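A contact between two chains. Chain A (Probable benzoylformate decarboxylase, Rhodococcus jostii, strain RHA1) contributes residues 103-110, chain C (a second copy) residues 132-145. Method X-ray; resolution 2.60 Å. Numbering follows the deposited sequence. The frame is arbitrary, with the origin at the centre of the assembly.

Chain A 103-110: VRSTIGQE
Chain C (132-145) PTCAEDVPRTINQA

Contact between two copies of a probable benzoylformate decarboxylase: residues 103-110 of chain A, without regular helix or strand, lie against residues 132-145 of chain C, where a loop leads into a helix that begins at Val138(C) and runs on past Ala145(C). Together the stretches bury 454 Å². The register is set by CA pairs: Arg104(A) CA to Thr133(C) CA 6.0 Å and Ser105(A) CA to Asp137(C) CA 6.2 Å.

Two hydrogen bonds cross the contact, both between Arg104(A) and Thr133(C), each residue giving a side-chain donor to the other's backbone carbonyl. Thr133(C) (phi/psi -76/-13) points its CB toward chain A; chi1 p (56°) sets OG1 2.7 Å from Arg104(A) O, to which it donates. Arg104(A) (-59/-43) leaves its backbone sideways, extends through chi1 and chi2 t, then bends at chi3 m (-86°) and chi4 -80°, so that NH1 donates to Thr133(C) O at 2.9 Å and 162°. This oxygen lies at the guanidinium edge, near its plane, as a straight N-H bond requires. The extended aliphatic part packs as well, Arg104(A) CG lying 4.0 Å from Thr133(C) CB. The threonine methyl CG2 meets Ile107(A) CD1 at 3.9 Å, with the isoleucine in chi1 m, chi2 t. Cys134(C), extended at -160/163 with chi1 p (50°), brings SG to 3.7 Å from Ser105(A) CA, a compact apolar filling beside the small serine (chi1 p).

Further along, Ile107(A) to Glu110(A) form a type I turn, closed by Glu110(A) N to Ile107(A) O at 3.0 Å. Gly108(A) (-59/-44) faces a polar cluster held within chain C. Asp137(C), at the helix N-cap position but without a side-chain capping bond, uses chi1 t (-160°) and chi2 48° to present its carboxylate to Arg140(C): NE to OD1 3.0 Å, a salt bridge, and NH2 to OD2 3.1 Å. Arg140(C), with chi1 and chi2 t, turns at chi3 p (58°) and chi4 79°; its NH1 donates to OE1 of Gln144(C) (chi1 and chi2 t, chi3 17°) at 2.8 Å. So oriented, the guanidinium has Gly108(A) C and Gln109(A) N over one face.

Gly108(A) CA approaches Arg140(C) NH2 to 3.4 Å and Asp137(C) OD2 to 3.7 Å; an ideal CB would point toward chain C and clash with both atoms at 2.3 Å, hence glycine fits. Gln109(A), chi1 m (-40°) and chi2 t, packs CG 4.0 Å from Arg140(C) NE.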

# COMPACT_ATOMS: atom_id res chain seq x y z
N VAL A 103 3.56 16.34 -16.05
CA VAL A 103 2.28 16.80 -16.67
C VAL A 103 1.27 15.66 -16.56
O VAL A 103 1.63 14.51 -16.84
CB VAL A 103 2.51 17.26 -18.12
CG1 VAL A 103 1.21 17.37 -18.90
CG2 VAL A 103 3.28 18.58 -18.18
N ARG A 104 0.03 15.98 -16.21
CA ARG A 104 -1.00 15.00 -15.77
C ARG A 104 -1.26 13.98 -16.89
O ARG A 104 -1.30 12.79 -16.57
CB ARG A 104 -2.22 15.82 -15.34
CG ARG A 104 -3.35 15.04 -14.73
CD ARG A 104 -4.44 15.98 -14.24
NE ARG A 104 -4.18 16.47 -12.89
CZ ARG A 104 -4.43 15.81 -11.75
NH1 ARG A 104 -4.95 14.60 -11.77
NH2 ARG A 104 -4.13 16.35 -10.58
N SER A 105 -1.34 14.37 -18.16
CA SER A 105 -1.58 13.44 -19.30
C SER A 105 -0.44 12.40 -19.49
O SER A 105 -0.74 11.33 -20.06
CB SER A 105 -1.87 14.19 -20.60
OG SER A 105 -0.96 15.26 -20.86
N THR A 106 0.79 12.65 -19.00
CA THR A 106 1.99 11.82 -19.32
C THR A 106 2.42 10.88 -18.18
O THR A 106 3.33 10.04 -18.43
CB THR A 106 3.19 12.70 -19.72
OG1 THR A 106 3.64 13.47 -18.59
CG2 THR A 106 2.89 13.59 -20.92
N ILE A 107 1.82 10.98 -16.98
CA ILE A 107 2.23 10.16 -15.80
C ILE A 107 2.05 8.66 -16.13
O ILE A 107 2.96 7.88 -15.80
CB ILE A 107 1.45 10.57 -14.53
CG1 ILE A 107 1.75 12.01 -14.11
CG2 ILE A 107 1.70 9.59 -13.37
CD1 ILE A 107 0.65 12.63 -13.27
N GLY A 108 0.96 8.27 -16.79
CA GLY A 108 0.65 6.86 -17.06
C GLY A 108 1.72 6.15 -17.88
O GLY A 108 2.05 5.01 -17.53
N GLN A 109 2.23 6.79 -18.93
CA GLN A 109 3.32 6.29 -19.81
C GLN A 109 4.68 6.21 -19.09
O GLN A 109 5.68 5.79 -19.76
CB GLN A 109 3.57 7.24 -20.99
CG GLN A 109 2.32 7.84 -21.61
CD GLN A 109 2.65 8.52 -22.90
OE1 GLN A 109 3.81 8.78 -23.22
NE2 GLN A 109 1.60 8.78 -23.65
N GLU A 110 4.75 6.67 -17.83
CA GLU A 110 5.96 6.75 -16.96
C GLU A 110 7.07 7.44 -17.74
O GLU A 110 8.11 6.80 -17.98
CB GLU A 110 6.41 5.36 -16.48
CG GLU A 110 5.55 4.77 -15.37
CD GLU A 110 5.83 3.30 -15.04
OE1 GLU A 110 6.94 3.03 -14.50
OE2 GLU A 110 4.94 2.42 -15.36
N PRO C 132 -6.52 6.22 -13.77
CA PRO C 132 -5.85 7.16 -14.67
C PRO C 132 -5.89 8.59 -14.13
O PRO C 132 -6.86 8.97 -13.48
CB PRO C 132 -6.62 7.09 -15.99
CG PRO C 132 -7.35 5.76 -15.91
CD PRO C 132 -7.57 5.47 -14.45
N THR C 133 -4.84 9.37 -14.39
CA THR C 133 -4.71 10.73 -13.80
C THR C 133 -5.62 11.75 -14.51
O THR C 133 -5.79 12.86 -13.97
CB THR C 133 -3.24 11.14 -13.83
OG1 THR C 133 -2.81 11.05 -15.19
CG2 THR C 133 -2.43 10.25 -12.90
N CYS C 134 -6.19 11.39 -15.67
CA CYS C 134 -7.15 12.24 -16.41
C CYS C 134 -7.97 11.40 -17.39
O CYS C 134 -7.55 10.33 -17.75
CB CYS C 134 -6.40 13.32 -17.19
SG CYS C 134 -5.05 12.63 -18.18
N ALA C 135 -9.08 11.94 -17.86
CA ALA C 135 -9.95 11.31 -18.87
C ALA C 135 -9.13 10.91 -20.10
O ALA C 135 -9.33 9.83 -20.61
CB ALA C 135 -11.07 12.28 -19.20
N GLU C 136 -8.22 11.76 -20.56
CA GLU C 136 -7.47 11.55 -21.82
C GLU C 136 -6.76 10.20 -21.78
O GLU C 136 -6.65 9.51 -22.82
CB GLU C 136 -6.48 12.70 -21.95
CG GLU C 136 -7.20 14.02 -22.22
CD GLU C 136 -6.57 15.25 -21.57
OE1 GLU C 136 -5.92 16.04 -22.30
OE2 GLU C 136 -6.75 15.41 -20.32
N ASP C 137 -6.25 9.85 -20.60
CA ASP C 137 -5.39 8.66 -20.46
C ASP C 137 -6.25 7.39 -20.24
O ASP C 137 -5.67 6.33 -19.96
CB ASP C 137 -4.39 8.88 -19.32
CG ASP C 137 -3.18 7.95 -19.39
OD1 ASP C 137 -2.59 7.84 -20.53
OD2 ASP C 137 -2.83 7.34 -18.31
N VAL C 138 -7.57 7.46 -20.32
CA VAL C 138 -8.39 6.28 -20.00
C VAL C 138 -8.19 5.23 -21.08
O VAL C 138 -7.89 4.09 -20.76
CB VAL C 138 -9.84 6.67 -19.72
CG1 VAL C 138 -10.76 5.46 -19.70
CG2 VAL C 138 -9.93 7.39 -18.38
N PRO C 139 -8.26 5.52 -22.39
CA PRO C 139 -8.02 4.48 -23.40
C PRO C 139 -6.66 3.79 -23.27
O PRO C 139 -6.61 2.61 -23.30
CB PRO C 139 -8.15 5.26 -24.72
CG PRO C 139 -9.10 6.37 -24.37
CD PRO C 139 -8.66 6.79 -22.98
N ARG C 140 -5.57 4.51 -23.08
CA ARG C 140 -4.22 3.85 -23.05
C ARG C 140 -4.11 3.03 -21.76
O ARG C 140 -3.56 1.94 -21.81
CB ARG C 140 -3.10 4.88 -23.23
CG ARG C 140 -1.70 4.29 -23.35
CD ARG C 140 -0.61 5.23 -22.80
NE ARG C 140 -0.95 5.51 -21.43
CZ ARG C 140 -0.71 4.66 -20.40
NH1 ARG C 140 0.02 3.56 -20.59
NH2 ARG C 140 -1.14 4.94 -19.18
N THR C 141 -4.61 3.55 -20.65
CA THR C 141 -4.63 2.80 -19.37
C THR C 141 -5.33 1.45 -19.61
O THR C 141 -4.83 0.43 -19.14
CB THR C 141 -5.29 3.62 -18.26
OG1 THR C 141 -4.47 4.73 -17.94
CG2 THR C 141 -5.51 2.81 -17.00
N ILE C 142 -6.44 1.41 -20.33
CA ILE C 142 -7.17 0.16 -20.62
C ILE C 142 -6.36 -0.67 -21.61
O ILE C 142 -6.26 -1.87 -21.39
CB ILE C 142 -8.61 0.43 -21.07
CG1 ILE C 142 -9.34 1.21 -19.98
CG2 ILE C 142 -9.34 -0.87 -21.39
CD1 ILE C 142 -10.79 1.38 -20.26
N ASN C 143 -5.76 -0.09 -22.61
CA ASN C 143 -4.84 -0.85 -23.49
C ASN C 143 -3.76 -1.52 -22.64
O ASN C 143 -3.55 -2.74 -22.81
CB ASN C 143 -4.11 -0.02 -24.56
CG ASN C 143 -3.48 -0.94 -25.59
OD1 ASN C 143 -4.15 -1.82 -26.10
ND2 ASN C 143 -2.21 -0.79 -25.86
N GLN C 144 -3.11 -0.77 -21.76
CA GLN C 144 -2.01 -1.29 -20.91
C GLN C 144 -2.56 -2.42 -20.01
O GLN C 144 -1.92 -3.49 -19.88
CB GLN C 144 -1.42 -0.16 -20.08
CG GLN C 144 -0.49 -0.62 -19.00
CD GLN C 144 0.32 0.51 -18.38
OE1 GLN C 144 0.05 1.72 -18.48
NE2 GLN C 144 1.38 0.12 -17.72
N ALA C 145 -3.71 -2.18 -19.37
CA ALA C 145 -4.41 -3.18 -18.54
C ALA C 145 -4.53 -4.49 -19.31
O ALA C 145 -4.21 -5.55 -18.70
CB ALA C 145 -5.78 -2.68 -18.13